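PDB 3U5R: uncharacterized protein from Sinorhizobium meliloti, which is of unknown function but belongs to the AhpC/TSA family and probably acts as a thioredoxin-fold antioxidant oxidoreductase. Local coordinates for residues Ile77-Ala85 with Lys119-Tyr127. Sequence-based numbering, arbitrary orientation.
Sequences IREALAKFA and KAYGYGFPY
Y121, in the last turn of helix 111-121, lays its phenol ring against the side chain of R78. R78 CD sits over the ring centre in a CH-pi contact, 3.3 Å from the centroid. The guanidinium follows in a cation-pi stack, its plane tilted by 16°. R78 CZ lies 3.7 Å from that centroid. Bends at chi2 and chi3 fold the arginine chain along the ring toward the hydroxyl. Replacing Y121 by an alanine would probably strip the guanidinium of its stacking face and leave it more free to turn. At G122, the first residue past the helix, phi is positive and the chain turns alongside helix 78-88. Both helices belong to the thioredoxin-like fold of the AhpC/TSA family, and the connection leads into edge strand 127-129 of the central sheet. Y123 presents its ring edge to A82, CD1 lying 3.7 Å from the methyl CB, while its OH lies 3.4 Å from R78 CG. A water accepts from G124 N and donates to A82 O, 2.8 Å from each. F125 brings CZ over the rim of one Y123 ring face; F125 CD1 meets A85 CB at 3.4 Å, and F125 CZ approaches L81 CG at 4.1 Å.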
ATOM      1  N   ILE A  77      -3.735  11.295   1.507  1.00 17.35           N
ATOM      2  CA  ILE A  77      -4.699  10.237   1.776  1.00 15.81           C
ATOM      3  C   ILE A  77      -4.385   9.557   3.120  1.00 17.80           C
ATOM      4  O   ILE A  77      -4.941   8.529   3.462  1.00 17.08           O
ATOM      5  CB  ILE A  77      -4.630   9.165   0.693  1.00 15.72           C
ATOM      6  CG1 ILE A  77      -3.186   8.604   0.675  1.00 18.75           C
ATOM      7  CG2 ILE A  77      -4.990   9.736  -0.656  1.00 15.69           C
ATOM      8  CD1 ILE A  77      -3.061   7.392  -0.222  1.00 26.79           C
ATOM      9  N   ARG A  78      -3.457  10.062   3.887  1.00 17.43           N
ATOM     10  CA  ARG A  78      -3.015   9.361   5.058  1.00 20.03           C
ATOM     11  C   ARG A  78      -4.092   9.149   6.140  1.00 20.00           C
ATOM     12  O   ARG A  78      -4.269   8.074   6.632  1.00 19.65           O
ATOM     13  CB  ARG A  78      -1.712   9.965   5.544  1.00 20.58           C
ATOM     14  CG  ARG A  78      -1.478  10.087   6.949  1.00 27.17           C
ATOM     15  CD  ARG A  78      -0.849  11.456   7.245  1.00 36.51           C
ATOM     16  NE  ARG A  78       0.559  11.540   6.977  1.00 27.83           N
ATOM     17  CZ  ARG A  78       1.283  12.635   7.039  1.00 28.89           C
ATOM     18  NH1 ARG A  78       0.751  13.798   7.315  1.00 32.15           N
ATOM     19  NH2 ARG A  78       2.555  12.554   6.796  1.00 23.59           N
ATOM     20  N   GLU A  79      -4.853  10.171   6.410  1.00 17.95           N
ATOM     21  CA  GLU A  79      -5.943  10.034   7.325  1.00 18.46           C
ATOM     22  C   GLU A  79      -7.010   9.036   6.795  1.00 16.59           C
ATOM     23  O   GLU A  79      -7.522   8.267   7.504  1.00 14.39           O
ATOM     24  CB  GLU A  79      -6.519  11.396   7.624  1.00 20.00           C
ATOM     25  CG  GLU A  79      -5.575  12.315   8.386  1.00 20.00           C
ATOM     26  CD  GLU A  79      -4.470  12.984   7.522  1.00 20.00           C
ATOM     27  OE1 GLU A  79      -4.491  12.930   6.264  1.00 20.00           O
ATOM     28  OE2 GLU A  79      -3.552  13.578   8.146  1.00 20.00           O
ATOM     29  N   ALA A  80      -7.311   9.118   5.520  1.00 13.60           N
ATOM     30  CA  ALA A  80      -8.239   8.249   4.863  1.00 14.71           C
ATOM     31  C   ALA A  80      -7.788   6.810   4.833  1.00 12.71           C
ATOM     32  O   ALA A  80      -8.544   5.965   4.973  1.00 17.03           O
ATOM     33  CB  ALA A  80      -8.537   8.715   3.548  1.00 13.34           C
ATOM     34  N   LEU A  81      -6.527   6.592   4.666  1.00 14.35           N
ATOM     35  CA  LEU A  81      -6.030   5.238   4.624  1.00 15.26           C
ATOM     36  C   LEU A  81      -6.153   4.565   6.000  1.00 16.66           C
ATOM     37  O   LEU A  81      -6.488   3.380   6.099  1.00 14.68           O
ATOM     38  CB  LEU A  81      -4.574   5.293   4.205  1.00 15.74           C
ATOM     39  CG  LEU A  81      -3.810   3.962   4.119  1.00 20.94           C
ATOM     40  CD1 LEU A  81      -4.555   3.044   3.125  1.00 18.47           C
ATOM     41  CD2 LEU A  81      -2.351   4.275   3.602  1.00 23.17           C
ATOM     42  N   ALA A  82      -5.832   5.307   7.074  1.00 17.09           N
ATOM     43  CA  ALA A  82      -5.952   4.752   8.396  1.00 17.71           C
ATOM     44  C   ALA A  82      -7.435   4.460   8.679  1.00 18.65           C
ATOM     45  O   ALA A  82      -7.783   3.407   9.267  1.00 18.84           O
ATOM     46  CB  ALA A  82      -5.314   5.719   9.454  1.00 18.84           C
ATOM     47  N   LYS A  83      -8.314   5.360   8.251  1.00 17.25           N
ATOM     48  CA  LYS A  83      -9.758   5.144   8.412  1.00 17.10           C
ATOM     49  C   LYS A  83     -10.255   3.905   7.608  1.00 17.54           C
ATOM     50  O   LYS A  83     -10.978   2.986   8.127  1.00 16.11           O
ATOM     51  CB  LYS A  83     -10.489   6.419   7.939  1.00 19.23           C
ATOM     52  CG  LYS A  83     -12.033   6.294   7.772  1.00 24.09           C
ATOM     53  CD  LYS A  83     -12.670   5.839   9.070  1.00 36.05           C
ATOM     54  CE  LYS A  83     -14.214   6.095   9.029  1.00 41.92           C
ATOM     55  NZ  LYS A  83     -14.362   7.255   8.045  1.00 43.60           N
ATOM     56  N   PHE A  84      -9.847   3.853   6.343  1.00 17.26           N
ATOM     57  CA  PHE A  84     -10.169   2.717   5.459  1.00 17.80           C
ATOM     58  C   PHE A  84      -9.728   1.403   6.090  1.00 17.18           C
ATOM     59  O   PHE A  84     -10.517   0.461   6.205  1.00 17.14           O
ATOM     60  CB  PHE A  84      -9.408   2.935   4.146  1.00 17.93           C
ATOM     61  CG  PHE A  84      -9.340   1.722   3.243  1.00 19.26           C
ATOM     62  CD1 PHE A  84     -10.346   1.444   2.371  1.00 19.73           C
ATOM     63  CD2 PHE A  84      -8.239   0.902   3.239  1.00 20.25           C
ATOM     64  CE1 PHE A  84     -10.261   0.322   1.470  1.00 22.34           C
ATOM     65  CE2 PHE A  84      -8.163  -0.191   2.316  1.00 21.26           C
ATOM     66  CZ  PHE A  84      -9.174  -0.461   1.489  1.00 14.71           C
ATOM     67  N   ALA A  85      -8.437   1.302   6.438  1.00 17.13           N
ATOM     68  CA  ALA A  85      -7.968   0.017   6.989  1.00 17.98           C
ATOM     69  C   ALA A  85      -8.775  -0.350   8.262  1.00 18.15           C
ATOM     70  O   ALA A  85      -9.195  -1.490   8.399  1.00 16.76           O
ATOM     71  CB  ALA A  85      -6.456   0.008   7.258  1.00 18.09           C
ATOM     72  N   LYS A 119       2.202   5.965  15.096  1.00 22.31           N
ATOM     73  CA  LYS A 119       1.577   6.601  16.299  1.00 23.88           C
ATOM     74  C   LYS A 119       0.903   7.915  15.927  1.00 23.37           C
ATOM     75  O   LYS A 119      -0.181   8.198  16.415  1.00 24.12           O
ATOM     76  CB  LYS A 119       2.651   6.934  17.356  1.00 25.51           C
ATOM     77  CG  LYS A 119       3.635   5.814  17.652  1.00 31.30           C
ATOM     78  CD  LYS A 119       4.498   6.195  18.879  1.00 42.24           C
ATOM     79  CE  LYS A 119       4.995   4.953  19.633  1.00 49.48           C
ATOM     80  NZ  LYS A 119       4.057   4.598  20.777  1.00 54.27           N
ATOM     81  N   ALA A 120       1.532   8.724  15.073  1.00 23.82           N
ATOM     82  CA  ALA A 120       1.012  10.089  14.803  1.00 24.42           C
ATOM     83  C   ALA A 120      -0.289  10.013  14.014  1.00 25.30           C
ATOM     84  O   ALA A 120      -1.198  10.815  14.246  1.00 25.78           O
ATOM     85  CB  ALA A 120       2.035  10.932  14.035  1.00 24.76           C
ATOM     86  N   TYR A 121      -0.405   9.041  13.093  1.00 22.42           N
ATOM     87  CA  TYR A 121      -1.588   8.983  12.241  1.00 22.51           C
ATOM     88  C   TYR A 121      -2.540   7.824  12.548  1.00 22.11           C
ATOM     89  O   TYR A 121      -3.520   7.638  11.833  1.00 23.39           O
ATOM     90  CB  TYR A 121      -1.196   9.089  10.749  1.00 20.70           C
ATOM     91  CG  TYR A 121      -0.483  10.372  10.518  1.00 22.50           C
ATOM     92  CD1 TYR A 121      -1.206  11.576  10.458  1.00 25.98           C
ATOM     93  CD2 TYR A 121       0.893  10.419  10.460  1.00 23.58           C
ATOM     94  CE1 TYR A 121      -0.560  12.795  10.333  1.00 29.77           C
ATOM     95  CE2 TYR A 121       1.551  11.620  10.311  1.00 28.96           C
ATOM     96  CZ  TYR A 121       0.800  12.816  10.243  1.00 31.24           C
ATOM     97  OH  TYR A 121       1.421  14.026  10.087  1.00 32.73           O
ATOM     98  N   GLY A 122      -2.260   7.073  13.602  1.00 21.27           N
ATOM     99  CA  GLY A 122      -3.197   6.037  14.085  1.00 21.18           C
ATOM    100  C   GLY A 122      -3.273   4.818  13.124  1.00 21.02           C
ATOM    101  O   GLY A 122      -4.332   4.210  12.946  1.00 19.62           O
ATOM    102  N   TYR A 123      -2.153   4.468  12.495  1.00 19.24           N
ATOM    103  CA  TYR A 123      -2.204   3.345  11.529  1.00 20.26           C
ATOM    104  C   TYR A 123      -2.431   2.041  12.307  1.00 19.42           C
ATOM    105  O   TYR A 123      -1.548   1.631  13.058  1.00 19.68           O
ATOM    106  CB  TYR A 123      -0.835   3.280  10.804  1.00 19.94           C
ATOM    107  CG  TYR A 123      -0.581   4.336   9.733  1.00 18.58           C
ATOM    108  CD1 TYR A 123      -1.618   5.171   9.248  1.00 14.69           C
ATOM    109  CD2 TYR A 123       0.640   4.428   9.140  1.00 18.15           C
ATOM    110  CE1 TYR A 123      -1.405   6.083   8.176  1.00 18.71           C
ATOM    111  CE2 TYR A 123       0.897   5.374   8.090  1.00 20.18           C
ATOM    112  CZ  TYR A 123      -0.123   6.190   7.625  1.00 20.58           C
ATOM    113  OH  TYR A 123       0.160   7.091   6.594  1.00 20.04           O
ATOM    114  N   GLY A 124      -3.574   1.393  12.117  1.00 19.24           N
ATOM    115  CA  GLY A 124      -3.808   0.100  12.725  1.00 18.89           C
ATOM    116  C   GLY A 124      -3.119  -1.084  12.005  1.00 18.58           C
ATOM    117  O   GLY A 124      -2.996  -2.176  12.560  1.00 18.71           O
ATOM    118  N   PHE A 125      -2.669  -0.868  10.791  1.00 15.22           N
ATOM    119  CA  PHE A 125      -2.079  -1.970   9.959  1.00 15.48           C
ATOM    120  C   PHE A 125      -0.557  -1.974  10.152  1.00 14.25           C
ATOM    121  O   PHE A 125       0.036  -0.949  10.530  1.00 13.40           O
ATOM    122  CB  PHE A 125      -2.371  -1.715   8.484  1.00 11.85           C
ATOM    123  CG  PHE A 125      -2.152  -0.279   8.080  1.00 16.08           C
ATOM    124  CD1 PHE A 125      -3.195   0.612   8.081  1.00 12.99           C
ATOM    125  CD2 PHE A 125      -0.886   0.163   7.696  1.00 13.55           C
ATOM    126  CE1 PHE A 125      -3.019   1.964   7.677  1.00 12.92           C
ATOM    127  CE2 PHE A 125      -0.673   1.526   7.261  1.00 19.64           C
ATOM    128  CZ  PHE A 125      -1.761   2.442   7.304  1.00 19.49           C
ATOM    129  N   PRO A 126       0.074  -3.123   9.916  1.00 12.65           N
ATOM    130  CA  PRO A 126       1.518  -3.051   9.996  1.00 13.12           C
ATOM    131  C   PRO A 126       2.146  -2.118   8.891  1.00 14.34           C
ATOM    132  O   PRO A 126       1.748  -2.165   7.708  1.00 14.77           O
ATOM    133  CB  PRO A 126       1.942  -4.526   9.829  1.00 13.70           C
ATOM    134  CG  PRO A 126       0.714  -5.168   9.028  1.00 14.83           C
ATOM    135  CD  PRO A 126      -0.443  -4.499   9.692  1.00 10.39           C
ATOM    136  N   TYR A 127       3.120  -1.294   9.295  1.00 11.76           N
ATOM    137  CA  TYR A 127       3.825  -0.426   8.394  1.00 12.67           C
ATOM    138  C   TYR A 127       5.283  -0.767   8.514  1.00 13.51           C
ATOM    139  O   TYR A 127       5.918  -0.528   9.539  1.00 15.05           O
ATOM    140  CB  TYR A 127       3.516   1.037   8.775  1.00  9.45           C
ATOM    141  CG  TYR A 127       4.074   2.079   7.872  1.00 16.91           C
ATOM    142  CD1 TYR A 127       4.555   1.769   6.574  1.00 13.55           C
ATOM    143  CD2 TYR A 127       4.166   3.408   8.311  1.00 11.49           C
ATOM    144  CE1 TYR A 127       5.108   2.785   5.762  1.00 14.10           C
ATOM    145  CE2 TYR A 127       4.682   4.425   7.485  1.00 10.80           C
ATOM    146  CZ  TYR A 127       5.138   4.117   6.239  1.00 15.26           C
ATOM    147  OH  TYR A 127       5.692   5.135   5.467  1.00 17.40           O
TER
HETATM  148  O   HOH W   1      -5.846   1.831  10.617  1.00 19.14           O